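Local coordinates for glutamate receptor kainate-like protein (Pleurobrachia bachei, PDB 4ZDM) that binds glycine in its ligand-binding domain and is probably a subunit of a glycine-activated ion channel of the ionotropic glutamate receptor family, at residues A[14-24]-A[35-43]; A[44-52]-A[230-238]. All coordinates share one frame; numbering follows the deposited sequence. Where two conformers were deposited one is given.

Helix 40-52 takes part in both contacts. In interaction 1 the loop that follows strand 8-13 lies against the chain leading into this helix and against its first turn. In interaction 2 the remainder of the same helix packs on segment 230-238 of helix 228-240. The segments 35-43 and 44-52 adjoin in sequence, and the centres of the two contacts are about 17 Å apart. Interaction 1 is the nearer to the ligand: the side chain of Phe20 is about 6 Å from the bound glycine. In interaction 2 the side chain of Met235 is about 13 Å from the bound glycine. Neither contact touches the other chain of the assembly.

Interaction 1: A[14-24]-A[35-43]; sequences IIPEMPFISEP and SCYTGVNVE
The backbone of Pro19 to Pro24 runs beside that of Cys36 to Asn41 in opposite directions, with Ile21 CA 4.5 Å from Gly39 CA. Ser22 N donates to Thr38 O. In return, Thr38 N gives a nearly straight bond to Ser22 OG (2.9 Å, 176°). Ser22 OG sits between its own backbone N and carbonyl carbon (chi1 72°), where it can also donate to Glu23 O. An alanine here would probably leave Thr38 N without its acceptor and Glu23 O without this donor. Val40 N donates to Pro19 O and Asn41 N to Phe20 O, both at 2.9 Å, the first nearly straight and the second more bent. Two N-H groups of the first helical turn are thus taken up by loop carbonyls. Gly39 is the N-cap residue of helix 40-52. A CB there would clash with Phe20 O. On the loop side, Phe20 and Ile21 both face Glu17, a classic beta bulge. The loop is part of the clamshell fold of glutamate receptor ligand-binding domains. Its Glu17 forms a salt bridge with Arg147, a residue of the glycine pocket. Pro24 CA lies over one face of the Tyr37 ring in a CH-pi contact, 4.1 Å from the centroid. Ile14 CD1 comes in obliquely at 3.6 Å from Tyr37 CE2, and Ser22 O lies in plane at the ring edge. Tyr37 OH is hydrogen-bonded to Ile31 O. Asn41 OD1 reaches the edge of the Phe20 ring at CD1 (3.4 Å), the two planes turned 62° apart, while Asn41 ND2 is hydrogen-bonded to Val92 O. Cys36 is tied to Cys28 by a disulfide.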
loop_
_atom_site.group_PDB
_atom_site.type_symbol
_atom_site.label_atom_id
_atom_site.label_comp_id
_atom_site.label_asym_id
_atom_site.label_seq_id
_atom_site.Cartn_x
_atom_site.Cartn_y
_atom_site.Cartn_z
ATOM N N ILE A 14 -11.423 0.490 6.133
ATOM C CA ILE A 14 -12.729 0.017 6.598
ATOM C C ILE A 14 -12.751 -0.086 8.117
ATOM O O ILE A 14 -11.723 -0.330 8.752
ATOM C CB ILE A 14 -13.113 -1.368 6.016
ATOM C CG1 ILE A 14 -12.174 -2.455 6.474
ATOM C CG2 ILE A 14 -13.110 -1.304 4.508
ATOM C CD1 ILE A 14 -12.769 -3.879 6.290
ATOM N N ILE A 15 -13.962 0.036 8.671
ATOM C CA ILE A 15 -14.337 -0.386 10.016
ATOM C C ILE A 15 -15.655 -1.089 9.851
ATOM O O ILE A 15 -16.594 -0.523 9.349
ATOM C CB ILE A 15 -14.473 0.779 11.000
ATOM C CG1 ILE A 15 -13.106 1.403 11.289
ATOM C CG2 ILE A 15 -15.105 0.293 12.322
ATOM C CD1 ILE A 15 -13.151 2.628 12.110
ATOM N N PRO A 16 -15.812 -2.309 10.377
ATOM C CA PRO A 16 -17.119 -2.953 10.337
ATOM C C PRO A 16 -18.164 -2.147 11.096
ATOM O O PRO A 16 -17.958 -1.772 12.269
ATOM C CB PRO A 16 -16.857 -4.290 11.025
ATOM C CG PRO A 16 -15.448 -4.606 10.668
ATOM C CD PRO A 16 -14.776 -3.252 10.846
ATOM N N GLU A 17 -19.292 -1.936 10.426
ATOM C CA GLU A 17 -20.481 -1.282 10.974
ATOM C C GLU A 17 -21.567 -1.453 9.960
ATOM O O GLU A 17 -21.535 -0.829 8.886
ATOM C CB GLU A 17 -20.256 0.191 11.281
ATOM C CG GLU A 17 -21.444 0.810 11.977
ATOM C CD GLU A 17 -21.231 2.288 12.255
ATOM O OE1 GLU A 17 -20.171 2.581 12.839
ATOM O OE2 GLU A 17 -22.143 3.090 11.940
ATOM N N MET A 18 -22.561 -2.284 10.241
ATOM C CA MET A 18 -23.686 -2.426 9.357
ATOM C C MET A 18 -24.584 -1.220 9.421
ATOM O O MET A 18 -24.655 -0.553 10.444
ATOM C CB MET A 18 -24.412 -3.721 9.722
ATOM C CG MET A 18 -23.646 -4.985 9.296
ATOM S SD MET A 18 -23.418 -5.151 7.518
ATOM C CE MET A 18 -25.022 -5.818 7.059
ATOM N N PRO A 19 -25.279 -0.911 8.296
ATOM C CA PRO A 19 -25.399 -1.729 7.083
ATOM C C PRO A 19 -24.323 -1.485 6.027
ATOM O O PRO A 19 -24.389 -2.041 4.936
ATOM C CB PRO A 19 -26.767 -1.295 6.530
ATOM C CG PRO A 19 -26.827 0.149 6.888
ATOM C CD PRO A 19 -26.161 0.274 8.235
ATOM N N PHE A 20 -23.318 -0.694 6.384
ATOM C CA PHE A 20 -22.340 -0.236 5.412
ATOM C C PHE A 20 -21.264 -1.287 5.113
ATOM O O PHE A 20 -20.953 -1.544 3.935
ATOM C CB PHE A 20 -21.714 1.055 5.911
ATOM C CG PHE A 20 -22.717 2.140 6.211
ATOM C CD1 PHE A 20 -23.445 2.746 5.187
ATOM C CD2 PHE A 20 -22.985 2.502 7.528
ATOM C CE1 PHE A 20 -24.423 3.728 5.499
ATOM C CE2 PHE A 20 -23.941 3.474 7.800
ATOM C CZ PHE A 20 -24.639 4.072 6.803
ATOM N N ILE A 21 -20.699 -1.893 6.170
ATOM C CA ILE A 21 -19.634 -2.912 6.060
ATOM C C ILE A 21 -19.832 -3.922 7.149
ATOM O O ILE A 21 -19.998 -3.551 8.316
ATOM C CB ILE A 21 -18.211 -2.298 6.162
ATOM C CG1 ILE A 21 -18.028 -1.182 5.134
ATOM C CG2 ILE A 21 -17.127 -3.394 6.022
ATOM C CD1 ILE A 21 -16.720 -0.459 5.230
ATOM N N SER A 22 -19.864 -5.205 6.788
ATOM C CA SER A 22 -19.980 -6.253 7.808
ATOM C C SER A 22 -18.705 -6.529 8.578
ATOM O O SER A 22 -17.636 -6.086 8.205
ATOM C CB SER A 22 -20.440 -7.536 7.120
ATOM O OG SER A 22 -19.402 -8.075 6.336
ATOM N N GLU A 23 -18.824 -7.263 9.695
ATOM C CA GLU A 23 -17.649 -7.947 10.225
ATOM C C GLU A 23 -17.118 -8.931 9.172
ATOM O O GLU A 23 -17.877 -9.407 8.325
ATOM C CB GLU A 23 -18.005 -8.706 11.517
ATOM C CG GLU A 23 -18.468 -7.845 12.622
ATOM C CD GLU A 23 -17.395 -7.001 13.276
ATOM O OE1 GLU A 23 -16.194 -7.225 13.082
ATOM O OE2 GLU A 23 -17.767 -6.098 14.072
ATOM N N PRO A 24 -15.842 -9.273 9.252
ATOM C CA PRO A 24 -15.305 -10.329 8.374
ATOM C C PRO A 24 -15.994 -11.658 8.681
ATOM O O PRO A 24 -16.339 -11.900 9.842
ATOM C CB PRO A 24 -13.821 -10.383 8.729
ATOM C CG PRO A 24 -13.709 -9.730 10.082
ATOM C CD PRO A 24 -14.816 -8.709 10.147
ATOM N N SER A 35 -13.588 -10.394 -0.140
ATOM C CA SER A 35 -14.557 -11.464 -0.287
ATOM C C SER A 35 -15.086 -11.931 1.050
ATOM O O SER A 35 -16.089 -12.634 1.062
ATOM C CB SER A 35 -13.960 -12.620 -1.086
ATOM O OG SER A 35 -12.999 -13.302 -0.306
ATOM N N CYS A 36 -14.459 -11.551 2.149
ATOM C CA CYS A 36 -14.897 -11.919 3.472
ATOM C C CYS A 36 -15.994 -10.998 4.010
ATOM O O CYS A 36 -16.432 -11.151 5.151
ATOM C CB CYS A 36 -13.733 -11.880 4.465
ATOM S SG CYS A 36 -12.407 -13.096 4.223
ATOM N N TYR A 37 -16.431 -10.003 3.215
ATOM C CA TYR A 37 -17.342 -8.962 3.686
ATOM C C TYR A 37 -18.583 -8.804 2.834
ATOM O O TYR A 37 -18.568 -9.137 1.646
ATOM C CB TYR A 37 -16.615 -7.609 3.695
ATOM C CG TYR A 37 -15.435 -7.542 4.629
ATOM C CD1 TYR A 37 -14.158 -8.045 4.250
ATOM C CD2 TYR A 37 -15.575 -7.057 5.918
ATOM C CE1 TYR A 37 -13.081 -8.004 5.092
ATOM C CE2 TYR A 37 -14.491 -7.010 6.764
ATOM C CZ TYR A 37 -13.264 -7.478 6.362
ATOM O OH TYR A 37 -12.245 -7.441 7.274
ATOM N N THR A 38 -19.630 -8.273 3.467
ATOM C CA THR A 38 -20.832 -7.791 2.788
ATOM C C THR A 38 -21.149 -6.375 3.284
ATOM O O THR A 38 -20.393 -5.840 4.102
ATOM C CB THR A 38 -22.076 -8.695 3.032
ATOM O OG1 THR A 38 -22.358 -8.665 4.449
ATOM C CG2 THR A 38 -21.834 -10.120 2.529
ATOM N N GLY A 39 -22.190 -5.756 2.727
ATOM C CA GLY A 39 -22.632 -4.437 3.124
ATOM C C GLY A 39 -22.793 -3.504 1.937
ATOM O O GLY A 39 -22.280 -3.730 0.852
ATOM N N VAL A 40 -23.525 -2.437 2.165
ATOM C CA VAL A 40 -23.798 -1.433 1.136
ATOM C C VAL A 40 -22.517 -0.956 0.491
ATOM O O VAL A 40 -22.372 -0.898 -0.746
ATOM C CB VAL A 40 -24.571 -0.232 1.737
ATOM C CG1 VAL A 40 -24.671 0.901 0.722
ATOM C CG2 VAL A 40 -25.936 -0.654 2.229
ATOM N N ASN A 41 -21.562 -0.594 1.317
ATOM C CA ASN A 41 -20.358 0.057 0.799
ATOM C C ASN A 41 -19.403 -0.959 0.161
ATOM O O ASN A 41 -18.640 -0.602 -0.741
ATOM C CB ASN A 41 -19.622 0.810 1.901
ATOM C CG ASN A 41 -20.373 2.002 2.426
ATOM O OD1 ASN A 41 -21.608 2.077 2.356
ATOM N ND2 ASN A 41 -19.644 2.927 3.042
ATOM N N VAL A 42 -19.427 -2.220 0.636
ATOM C CA VAL A 42 -18.660 -3.287 0.035
ATOM C C VAL A 42 -19.150 -3.490 -1.388
ATOM O O VAL A 42 -18.352 -3.637 -2.303
ATOM C CB VAL A 42 -18.779 -4.567 0.909
ATOM C CG1 VAL A 42 -18.115 -5.729 0.239
ATOM C CG2 VAL A 42 -18.176 -4.274 2.271
ATOM N N GLU A 43 -20.478 -3.482 -1.574
ATOM C CA GLU A 43 -21.006 -3.607 -2.917
ATOM C C GLU A 43 -20.721 -2.375 -3.787
ATOM O O GLU A 43 -20.360 -2.494 -4.977
ATOM C CB GLU A 43 -22.517 -3.898 -2.886
ATOM C CG GLU A 43 -22.785 -5.255 -2.241
ATOM C CD GLU A 43 -24.183 -5.808 -2.537
ATOM O OE1 GLU A 43 -24.762 -6.323 -1.568
ATOM O OE2 GLU A 43 -24.594 -5.759 -3.723
#

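Interaction 2: A[44-52]-A[230-238]; sequences IVSMMSQDL and LVDTFMLGI
The Phe234 ring has the backbone of Met48 over one face, a CH-pi contact with Met48 CA 3.7 Å from the ring centroid and 16° off the normal. Met48 CB lies close to Phe234 CE2 (3.6 Å). Asp51 CB meets Phe234 CD1 obliquely at 3.7 Å, and Met47 CB reaches CZ. Phe234 CG is anti to its backbone N (chi1 179°), which sends the ring across to helix 40-52. There it is a knob in the hole made by Met47, Met48, Asp51 and Leu52. The Met48 chain bends at its last torsion. Its sulfur makes an oblique Met-aromatic contact, and its CE reaches Val231 CG1 (3.9 Å). Leu52 and Leu230 lie alongside with their chains pointing opposite ways, Leu52 CD2 against Leu230 CB. At the other end Ile44 CG2 meets Ile238 CD1 at 3.9 Å. The contact is mainly apolar packing, with the Asp51 carboxylate near Phe234 at the border. The axes of segments 44-52 and 230-238 approach to 10.6 Å, with 123° between their N-to-C directions. Phe219 of strand 205-221 touches Ile44, Met48 and Met235. Helix 243-254 lies against Ile44, Met47 and Ile238, and strand 54-59 packs on helix 40-52 at Val45, Ser46 and Ser49.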
loop_
_atom_site.group_PDB
_atom_site.type_symbol
_atom_site.label_atom_id
_atom_site.label_comp_id
_atom_site.label_asym_id
_atom_site.label_seq_id
_atom_site.Cartn_x
_atom_site.Cartn_y
_atom_site.Cartn_z
ATOM N N ILE A 44 -20.783 -1.176 -3.213
ATOM C CA ILE A 44 -20.407 0.022 -3.955
ATOM C C ILE A 44 -18.970 -0.087 -4.458
ATOM O O ILE A 44 -18.657 0.213 -5.608
ATOM C CB ILE A 44 -20.597 1.300 -3.120
ATOM C CG1 ILE A 44 -22.074 1.574 -2.909
ATOM C CG2 ILE A 44 -19.892 2.520 -3.749
ATOM C CD1 ILE A 44 -22.365 2.729 -1.965
ATOM N N VAL A 45 -18.067 -0.489 -3.581
ATOM C CA VAL A 45 -16.671 -0.602 -3.955
ATOM C C VAL A 45 -16.454 -1.665 -5.038
ATOM O O VAL A 45 -15.622 -1.458 -5.930
ATOM C CB VAL A 45 -15.786 -0.873 -2.698
ATOM C CG1 VAL A 45 -14.391 -1.344 -3.074
ATOM C CG2 VAL A 45 -15.726 0.391 -1.825
ATOM N N SER A 46 -17.124 -2.806 -4.930
ATOM C CA SER A 46 -16.999 -3.815 -5.967
ATOM C C SER A 46 -17.404 -3.272 -7.327
ATOM O O SER A 46 -16.672 -3.458 -8.316
ATOM C CB SER A 46 -17.807 -5.019 -5.571
ATOM O OG SER A 46 -17.750 -5.978 -6.618
ATOM N N MET A 47 -18.528 -2.577 -7.398
ATOM C CA MET A 47 -18.951 -2.001 -8.660
ATOM C C MET A 47 -17.998 -0.908 -9.136
ATOM O O MET A 47 -17.711 -0.780 -10.327
ATOM C CB MET A 47 -20.379 -1.452 -8.533
ATOM C CG MET A 47 -21.412 -2.487 -8.254
ATOM S SD MET A 47 -23.085 -1.783 -8.256
ATOM C CE MET A 47 -22.783 -0.197 -7.440
ATOM N N MET A 48 -17.493 -0.109 -8.200
ATOM C CA MET A 48 -16.551 0.946 -8.555
ATOM C C MET A 48 -15.259 0.383 -9.118
ATOM O O MET A 48 -14.716 0.922 -10.073
ATOM C CB MET A 48 -16.292 1.806 -7.307
ATOM C CG MET A 48 -15.479 3.031 -7.565
ATOM S SD MET A 48 -15.044 3.950 -6.076
ATOM C CE MET A 48 -16.575 4.758 -5.718
ATOM N N SER A 49 -14.762 -0.685 -8.523
ATOM C CA SER A 49 -13.526 -1.263 -8.988
ATOM C C SER A 49 -13.666 -1.772 -10.413
ATOM O O SER A 49 -12.751 -1.658 -11.224
ATOM C CB SER A 49 -13.102 -2.382 -8.063
ATOM O OG SER A 49 -13.912 -3.545 -8.271
ATOM N N GLN A 50 -14.826 -2.351 -10.705
ATOM C CA GLN A 50 -15.065 -2.908 -12.060
ATOM C C GLN A 50 -15.114 -1.790 -13.065
ATOM O O GLN A 50 -14.495 -1.872 -14.128
ATOM C CB GLN A 50 -16.354 -3.715 -12.044
ATOM C CG GLN A 50 -16.695 -4.333 -13.360
ATOM C CD GLN A 50 -17.945 -5.186 -13.235
ATOM O OE1 GLN A 50 -18.710 -5.053 -12.270
ATOM N NE2 GLN A 50 -18.146 -6.081 -14.195
ATOM N N ASP A 51 -15.761 -0.666 -12.746
ATOM C CA ASP A 51 -15.827 0.477 -13.622
ATOM C C ASP A 51 -14.507 1.218 -13.773
ATOM O O ASP A 51 -14.052 1.492 -14.905
ATOM C CB ASP A 51 -16.916 1.431 -13.127
ATOM C CG ASP A 51 -17.285 2.481 -14.134
ATOM O OD1 ASP A 51 -16.546 3.457 -14.288
ATOM O OD2 ASP A 51 -18.301 2.293 -14.813
ATOM N N LEU A 52 -13.842 1.497 -12.663
ATOM C CA LEU A 52 -12.624 2.296 -12.668
ATOM C C LEU A 52 -11.370 1.452 -12.878
ATOM O O LEU A 52 -10.297 2.021 -13.049
ATOM C CB LEU A 52 -12.467 3.068 -11.367
ATOM C CG LEU A 52 -13.117 4.436 -11.147
ATOM C CD1 LEU A 52 -14.547 4.277 -11.273
ATOM C CD2 LEU A 52 -12.788 5.047 -9.814
ATOM N N LEU A 230 -12.663 10.585 -10.931
ATOM C CA LEU A 230 -13.251 9.339 -11.394
ATOM C C LEU A 230 -14.148 8.705 -10.336
ATOM O O LEU A 230 -15.217 8.161 -10.636
ATOM C CB LEU A 230 -12.166 8.343 -11.848
ATOM C CG LEU A 230 -11.434 8.726 -13.147
ATOM C CD1 LEU A 230 -10.290 7.739 -13.339
ATOM C CD2 LEU A 230 -12.353 8.673 -14.309
ATOM N N VAL A 231 -13.740 8.780 -9.077
ATOM C CA VAL A 231 -14.561 8.284 -7.975
ATOM C C VAL A 231 -15.864 9.075 -7.912
ATOM O O VAL A 231 -16.935 8.528 -7.771
ATOM C CB VAL A 231 -13.786 8.372 -6.655
ATOM C CG1 VAL A 231 -14.636 8.163 -5.452
ATOM C CG2 VAL A 231 -12.672 7.341 -6.620
ATOM N N ASP A 232 -15.739 10.392 -7.989
ATOM C CA ASP A 232 -16.926 11.281 -7.920
ATOM C C ASP A 232 -17.924 10.990 -9.037
ATOM O O ASP A 232 -19.121 10.912 -8.783
ATOM C CB ASP A 232 -16.504 12.733 -7.969
ATOM C CG ASP A 232 -15.882 13.250 -6.690
ATOM O OD1 ASP A 232 -15.835 12.552 -5.669
ATOM O OD2 ASP A 232 -15.388 14.421 -6.723
ATOM N N THR A 233 -17.434 10.791 -10.256
ATOM C CA THR A 233 -18.308 10.515 -11.401
ATOM C C THR A 233 -19.015 9.184 -11.184
ATOM O O THR A 233 -20.231 9.056 -11.421
ATOM C CB THR A 233 -17.491 10.523 -12.662
ATOM O OG1 THR A 233 -17.099 11.894 -12.907
ATOM C CG2 THR A 233 -18.328 10.019 -13.840
ATOM N N PHE A 234 -18.273 8.165 -10.739
ATOM C CA PHE A 234 -18.915 6.894 -10.488
ATOM C C PHE A 234 -19.971 7.008 -9.400
ATOM O O PHE A 234 -21.085 6.469 -9.534
ATOM C CB PHE A 234 -17.879 5.833 -10.084
ATOM C CG PHE A 234 -18.508 4.521 -9.803
ATOM C CD1 PHE A 234 -18.818 3.684 -10.843
ATOM C CD2 PHE A 234 -18.895 4.191 -8.523
ATOM C CE1 PHE A 234 -19.500 2.514 -10.628
ATOM C CE2 PHE A 234 -19.575 2.967 -8.319
ATOM C CZ PHE A 234 -19.840 2.187 -9.373
ATOM N N MET A 235 -19.650 7.684 -8.288
ATOM C CA MET A 235 -20.576 7.775 -7.206
ATOM C C MET A 235 -21.852 8.503 -7.624
ATOM O O MET A 235 -22.966 8.124 -7.223
ATOM C CB MET A 235 -19.918 8.476 -6.019
ATOM C CG MET A 235 -20.707 8.408 -4.748
ATOM S SD MET A 235 -20.574 6.806 -3.932
ATOM C CE MET A 235 -19.090 7.062 -2.970
ATOM N N LEU A 236 -21.690 9.553 -8.390
ATOM C CA LEU A 236 -22.840 10.301 -8.844
ATOM C C LEU A 236 -23.748 9.449 -9.694
ATOM O O LEU A 236 -24.982 9.537 -9.613
ATOM C CB LEU A 236 -22.417 11.538 -9.612
ATOM C CG LEU A 236 -23.564 12.390 -10.160
ATOM C CD1 LEU A 236 -24.543 12.915 -9.104
ATOM C CD2 LEU A 236 -22.954 13.527 -10.928
ATOM N N GLY A 237 -23.184 8.611 -10.527
ATOM C CA GLY A 237 -24.028 7.784 -11.367
ATOM C C GLY A 237 -24.900 6.854 -10.570
ATOM O O GLY A 237 -26.127 6.745 -10.806
ATOM N N ILE A 238 -24.330 6.142 -9.607
ATOM C CA ILE A 238 -25.131 5.225 -8.804
ATOM C C ILE A 238 -26.041 5.983 -7.831
ATOM O O ILE A 238 -27.105 5.487 -7.483
ATOM C CB ILE A 238 -24.290 4.187 -8.057
ATOM C CG1 ILE A 238 -23.138 4.751 -7.214
ATOM C CG2 ILE A 238 -23.748 3.177 -9.076
ATOM C CD1 ILE A 238 -22.587 3.775 -6.197
#